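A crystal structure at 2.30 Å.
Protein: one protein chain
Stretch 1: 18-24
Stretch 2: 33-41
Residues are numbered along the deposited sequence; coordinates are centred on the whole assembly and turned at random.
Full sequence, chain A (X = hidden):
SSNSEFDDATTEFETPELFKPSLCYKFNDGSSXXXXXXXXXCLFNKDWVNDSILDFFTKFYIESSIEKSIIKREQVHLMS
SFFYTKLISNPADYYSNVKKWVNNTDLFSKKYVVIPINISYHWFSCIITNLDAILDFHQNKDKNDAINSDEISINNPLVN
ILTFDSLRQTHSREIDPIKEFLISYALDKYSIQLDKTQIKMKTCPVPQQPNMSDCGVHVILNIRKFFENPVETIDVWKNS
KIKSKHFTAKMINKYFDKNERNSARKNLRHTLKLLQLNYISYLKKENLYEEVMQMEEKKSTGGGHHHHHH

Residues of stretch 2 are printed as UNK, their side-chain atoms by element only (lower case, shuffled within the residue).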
ATOM      1  N   LEU A  18     -21.978 -15.676   6.153  1.00 66.13           N
ATOM      2  CA  LEU A  18     -21.956 -14.968   7.426  1.00 65.51           C
ATOM      3  C   LEU A  18     -20.523 -14.605   7.823  1.00 64.91           C
ATOM      4  O   LEU A  18     -19.648 -15.470   7.911  1.00 70.94           O
ATOM      5  CB  LEU A  18     -22.612 -15.810   8.527  1.00 67.97           C
ATOM      6  CG  LEU A  18     -24.046 -16.316   8.306  1.00 71.49           C
ATOM      7  CD1 LEU A  18     -24.484 -17.207   9.458  1.00 70.16           C
ATOM      8  CD2 LEU A  18     -25.037 -15.170   8.123  1.00 73.60           C
ATOM      9  N   PHE A  19     -20.288 -13.310   8.039  1.00 53.89           N
ATOM     10  CA  PHE A  19     -19.023 -12.791   8.562  1.00 42.77           C
ATOM     11  C   PHE A  19     -19.378 -11.886   9.741  1.00 40.34           C
ATOM     12  O   PHE A  19     -19.208 -10.668   9.696  1.00 40.56           O
ATOM     13  CB  PHE A  19     -18.242 -12.045   7.490  1.00 32.41           C
ATOM     14  CG  PHE A  19     -16.825 -11.717   7.880  1.00 34.15           C
ATOM     15  CD1 PHE A  19     -15.828 -12.676   7.796  1.00 32.75           C
ATOM     16  CD2 PHE A  19     -16.481 -10.443   8.300  1.00 36.58           C
ATOM     17  CE1 PHE A  19     -14.521 -12.377   8.139  1.00 31.49           C
ATOM     18  CE2 PHE A  19     -15.170 -10.133   8.644  1.00 34.37           C
ATOM     19  CZ  PHE A  19     -14.190 -11.101   8.566  1.00 31.92           C
ATOM     20  N   LYS A  20     -19.886 -12.510  10.803  1.00 37.48           N
ATOM     21  CA  LYS A  20     -20.560 -11.832  11.878  1.00 39.53           C
ATOM     22  C   LYS A  20     -20.210 -12.569  13.168  1.00 40.68           C
ATOM     23  O   LYS A  20     -20.367 -13.799  13.233  1.00 42.33           O
ATOM     24  CB  LYS A  20     -22.073 -11.833  11.638  1.00 45.38           C
ATOM     25  CG  LYS A  20     -22.832 -10.701  12.285  1.00 56.63           C
ATOM     26  CD  LYS A  20     -24.328 -10.851  12.020  1.00 65.77           C
ATOM     27  CE  LYS A  20     -25.171 -10.306  13.174  1.00 65.81           C
ATOM     28  NZ  LYS A  20     -26.631 -10.553  12.965  1.00 70.77           N
ATOM     29  N   PRO A  21     -19.720 -11.868  14.200  1.00 41.70           N
ATOM     30  CA  PRO A  21     -19.533 -10.412  14.213  1.00 40.94           C
ATOM     31  C   PRO A  21     -18.422  -9.915  13.281  1.00 42.10           C
ATOM     32  O   PRO A  21     -17.630 -10.696  12.741  1.00 42.35           O
ATOM     33  CB  PRO A  21     -19.170 -10.127  15.668  1.00 44.41           C
ATOM     34  CG  PRO A  21     -18.525 -11.388  16.140  1.00 45.05           C
ATOM     35  CD  PRO A  21     -19.258 -12.496  15.451  1.00 44.56           C
ATOM     36  N   SER A  22     -18.369  -8.602  13.094  1.00 37.75           N
ATOM     37  CA  SER A  22     -17.299  -8.024  12.300  1.00 36.19           C
ATOM     38  C   SER A  22     -15.957  -8.264  12.977  1.00 34.48           C
ATOM     39  O   SER A  22     -15.847  -8.251  14.205  1.00 34.30           O
ATOM     40  CB  SER A  22     -17.534  -6.529  12.104  1.00 38.60           C
ATOM     41  OG  SER A  22     -18.822  -6.295  11.569  1.00 42.61           O
ATOM     42  N   LEU A  23     -14.932  -8.500  12.166  1.00 31.58           N
ATOM     43  CA  LEU A  23     -13.582  -8.619  12.693  1.00 33.74           C
ATOM     44  C   LEU A  23     -13.109  -7.277  13.240  1.00 35.53           C
ATOM     45  O   LEU A  23     -13.199  -6.246  12.567  1.00 33.19           O
ATOM     46  CB  LEU A  23     -12.624  -9.107  11.608  1.00 33.81           C
ATOM     47  CG  LEU A  23     -11.134  -9.020  11.937  1.00 29.87           C
ATOM     48  CD1 LEU A  23     -10.796  -9.855  13.175  1.00 30.30           C
ATOM     49  CD2 LEU A  23     -10.318  -9.446  10.727  1.00 26.51           C
ATOM     50  N   CYS A  24     -12.604  -7.296  14.464  1.00 38.10           N
ATOM     51  CA  CYS A  24     -11.956  -6.144  15.073  1.00 37.90           C
ATOM     52  C   CYS A  24     -10.515  -6.548  15.360  1.00 34.76           C
ATOM     53  O   CYS A  24     -10.263  -7.407  16.210  1.00 36.88           O
ATOM     54  CB  CYS A  24     -12.688  -5.716  16.343  1.00 46.03           C
ATOM     55  SG  CYS A  24     -12.072  -4.193  17.031  1.00 53.10           S
ATOM     56  N   UNK A  33      -8.736  -1.922  13.511  1.00 34.71           N
ATOM     57  CA  UNK A  33      -9.471  -1.986  12.253  1.00 35.35           C
ATOM     58  C   UNK A  33     -10.694  -2.875  12.418  1.00 36.26           C
ATOM     59  O   UNK A  33     -10.618  -3.944  13.033  1.00 38.29           O
ATOM     60  c   UNK A  33      -7.410  -1.101   9.403  1.00 26.99           C
ATOM     61  c   UNK A  33      -7.456  -1.639  10.682  1.00 28.17           C
ATOM     62  c   UNK A  33      -5.338   0.002   9.881  1.00 41.88           C
ATOM     63  o   UNK A  33      -4.298   0.810   9.469  1.00 41.99           O
ATOM     64  c   UNK A  33      -6.365  -0.289   8.998  1.00 34.56           C
ATOM     65  c   UNK A  33      -8.603  -2.535  11.105  1.00 30.21           C
ATOM     66  c   UNK A  33      -6.412  -1.345  11.557  1.00 38.81           C
ATOM     67  c   UNK A  33      -5.354  -0.519  11.165  1.00 40.45           C
ATOM     68  N   UNK A  34     -11.818  -2.431  11.870  1.00 32.54           N
ATOM     69  CA  UNK A  34     -13.040  -3.222  11.842  1.00 32.37           C
ATOM     70  C   UNK A  34     -13.328  -3.636  10.409  1.00 34.87           C
ATOM     71  O   UNK A  34     -13.364  -2.789   9.510  1.00 40.66           O
ATOM     72  c   UNK A  34     -14.223  -2.444  12.419  1.00 35.70           C
ATOM     73  c   UNK A  34     -15.524  -3.190  12.159  1.00 37.98           C
ATOM     74  o   UNK A  34     -14.047  -2.278  13.835  1.00 39.70           O
ATOM     75  N   UNK A  35     -13.514  -4.934  10.194  1.00 31.85           N
ATOM     76  CA  UNK A  35     -13.821  -5.479   8.876  1.00 29.13           C
ATOM     77  C   UNK A  35     -15.207  -6.095   8.954  1.00 28.77           C
ATOM     78  O   UNK A  35     -15.404  -7.094   9.659  1.00 29.41           O
ATOM     79  c   UNK A  35     -11.361  -4.686   7.391  1.00 35.08           C
ATOM     80  c   UNK A  35     -13.241  -7.187   7.135  1.00 23.81           C
ATOM     81  c   UNK A  35     -11.400  -5.873   8.315  1.00 32.65           C
ATOM     82  c   UNK A  35     -12.786  -6.517   8.428  1.00 27.63           C
ATOM     83  N   UNK A  36     -16.164  -5.514   8.231  1.00 29.13           N
ATOM     84  CA  UNK A  36     -17.531  -6.011   8.238  1.00 28.39           C
ATOM     85  C   UNK A  36     -17.752  -6.987   7.087  1.00 38.75           C
ATOM     86  O   UNK A  36     -16.909  -7.141   6.195  1.00 31.05           O
ATOM     87  o   UNK A  36     -18.481  -4.281   6.835  1.00 35.99           O
ATOM     88  c   UNK A  36     -18.286  -3.794   9.208  1.00 31.79           C
ATOM     89  c   UNK A  36     -18.543  -4.865   8.141  1.00 33.39           C
ATOM     90  N   UNK A  37     -18.917  -7.651   7.114  1.00 29.81           N
ATOM     91  CA  UNK A  37     -19.269  -8.544   6.018  1.00 30.12           C
ATOM     92  C   UNK A  37     -19.359  -7.784   4.702  1.00 38.54           C
ATOM     93  O   UNK A  37     -18.952  -8.294   3.654  1.00 37.01           O
ATOM     94  n   UNK A  37     -22.052  -9.935   4.493  1.00 34.27           N
ATOM     95  c   UNK A  37     -20.585  -9.262   6.310  1.00 32.37           C
ATOM     96  o   UNK A  37     -20.291 -11.233   4.993  1.00 34.70           O
ATOM     97  c   UNK A  37     -20.969 -10.233   5.205  1.00 37.13           C
ATOM     98  N   UNK A  38     -19.882  -6.555   4.742  1.00 41.08           N
ATOM     99  CA  UNK A  38     -19.940  -5.730   3.543  1.00 41.77           C
ATOM    100  C   UNK A  38     -18.558  -5.552   2.915  1.00 42.30           C
ATOM    101  O   UNK A  38     -18.443  -5.461   1.689  1.00 36.51           O
ATOM    102  c   UNK A  38     -21.387  -3.744   2.769  1.00 53.70           C
ATOM    103  c   UNK A  38     -22.631  -4.554   2.389  1.00 69.34           C
ATOM    104  n   UNK A  38     -23.114  -5.394   3.309  1.00 64.97           N
ATOM    105  o   UNK A  38     -23.151  -4.417   1.279  1.00 80.63           O
ATOM    106  c   UNK A  38     -20.568  -4.375   3.886  1.00 42.47           C
ATOM    107  N   UNK A  39     -17.497  -5.510   3.734  1.00 38.86           N
ATOM    108  CA  UNK A  39     -16.134  -5.411   3.206  1.00 34.61           C
ATOM    109  C   UNK A  39     -15.619  -6.773   2.755  1.00 31.67           C
ATOM    110  O   UNK A  39     -15.051  -6.913   1.666  1.00 31.55           O
ATOM    111  c   UNK A  39     -15.685  -3.524   4.858  1.00 42.01           C
ATOM    112  c   UNK A  39     -15.187  -4.832   4.268  1.00 36.81           C
ATOM    113  o   UNK A  39     -15.607  -3.355   6.096  1.00 47.10           O
ATOM    114  o   UNK A  39     -16.155  -2.665   4.087  1.00 48.46           O
ATOM    115  N   UNK A  40     -15.810  -7.784   3.601  1.00 26.49           N
ATOM    116  CA  UNK A  40     -15.306  -9.126   3.339  1.00 29.76           C
ATOM    117  C   UNK A  40     -15.855  -9.697   2.030  1.00 31.04           C
ATOM    118  O   UNK A  40     -15.161 -10.457   1.343  1.00 26.99           O
ATOM    119  c   UNK A  40     -16.366 -12.368   4.068  1.00 29.71           C
ATOM    120  c   UNK A  40     -14.072 -11.948   4.569  1.00 34.01           C
ATOM    121  c   UNK A  40     -13.791 -13.298   4.428  1.00 28.18           C
ATOM    122  c   UNK A  40     -15.668 -10.008   4.544  1.00 31.23           C
ATOM    123  c   UNK A  40     -15.359 -11.468   4.376  1.00 31.12           C
ATOM    124  c   UNK A  40     -16.090 -13.713   3.930  1.00 30.96           C
ATOM    125  c   UNK A  40     -14.802 -14.179   4.113  1.00 30.11           C
ATOM    126  N   UNK A  41     -17.082  -9.336   1.656  1.00 28.66           N
ATOM    127  CA  UNK A  41     -17.722 -10.003   0.528  1.00 30.61           C
ATOM    128  C   UNK A  41     -17.117  -9.608  -0.816  1.00 32.64           C
ATOM    129  O   UNK A  41     -17.363 -10.297  -1.813  1.00 36.04           O
ATOM    130  c   UNK A  41     -19.573  -8.370  -0.090  1.00 36.74           C
ATOM    131  c   UNK A  41     -19.221  -9.708   0.521  1.00 30.75           C
ATOM    132  n   UNK A  41     -22.789  -6.318  -0.094  1.00 64.21           N
ATOM    133  c   UNK A  41     -21.389  -6.696  -0.436  1.00 56.15           C
ATOM    134  c   UNK A  41     -21.020  -8.028   0.181  1.00 49.58           C
TER
HETATM  135  O   HOH W   1     -20.012  -7.995   9.746  1.00 29.56           O

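Position 33 carries one carbon leading to a six-membered carbon ring that bears an oxygen, which defines Tyr33. Its phenol leads away from stretch 1, so the contact is made by the backbone: O lies 3.3 Å from CA of Cys24, a CA-H...O contact. At position 34 a single carbon holds one oxygen and one carbon, the pattern of threonine. Thr34 shares a face of the sheet with Cys24, its OG1 4.2 Å from Cys24 SG, while its CA approaches Leu23 O at 3.1 Å in a second CA-H...O contact.

Position 35 has four carbons, forked at the first, with one arm two carbons long; this is Ile35. Its N donates to Leu23 O at 2.7 Å and its O accepts from Leu23 N at 2.9 Å, closing the hydrogen-bonded pair of an antiparallel bridge. CB lies 4.1 Å from Leu23 CB on the same face, and CG2 packs 3.8 Å from Phe19 CE2.

Position 36 again shows one carbon bearing an oxygen and a carbon, and is Thr36. Its CG2 lies 3.5 Å from Ser22 OG. Thr36 occupies the N-cap position. Position 37 has two carbons, the second carrying one oxygen and one nitrogen: Asn37, whose OD1 sits 3.3 Å from Phe19 CB.

Three carbons ending in an oxygen and a nitrogen at position 38 give Gln38, which is out of reach of stretch 1. Position 39, two carbons with two oxygens on the second, is Asp39; its OD2 accepts from Thr36 N at 3.1 Å, tying the helix start to the residue before it. At position 40 one carbon leads to a six-membered carbon ring without a heteroatom, lying against the ring of Phe19; this is Phe40. Four carbons in a row ending in nitrogen identify position 41 as Lys41, whose NZ makes a very short 2.4 Å hydrogen bond to Gln38 OE1, away from the contact.

The contact joins a short antiparallel ladder to an aromatic anchor, burying 472 Å² in total. Beyond the ladder, the Phe19 ring stacks on that of Phe40, offset and nearly parallel (8°), with centroids 4.2 Å apart; Phe40 CB also lies over the Phe19 ring, 3.9 Å from its centroid. The edge of the Phe19 ring meets Ile35 O, 3.2 Å from CE2. One water links the loop to the helix start, donating to Phe19 O at 2.8 Å, accepting from Asn37 N at 2.9 Å and hydrogen-bonding Ser22 OG at 2.8 Å.

Stretch 2 (33-41) YTITNQDFK
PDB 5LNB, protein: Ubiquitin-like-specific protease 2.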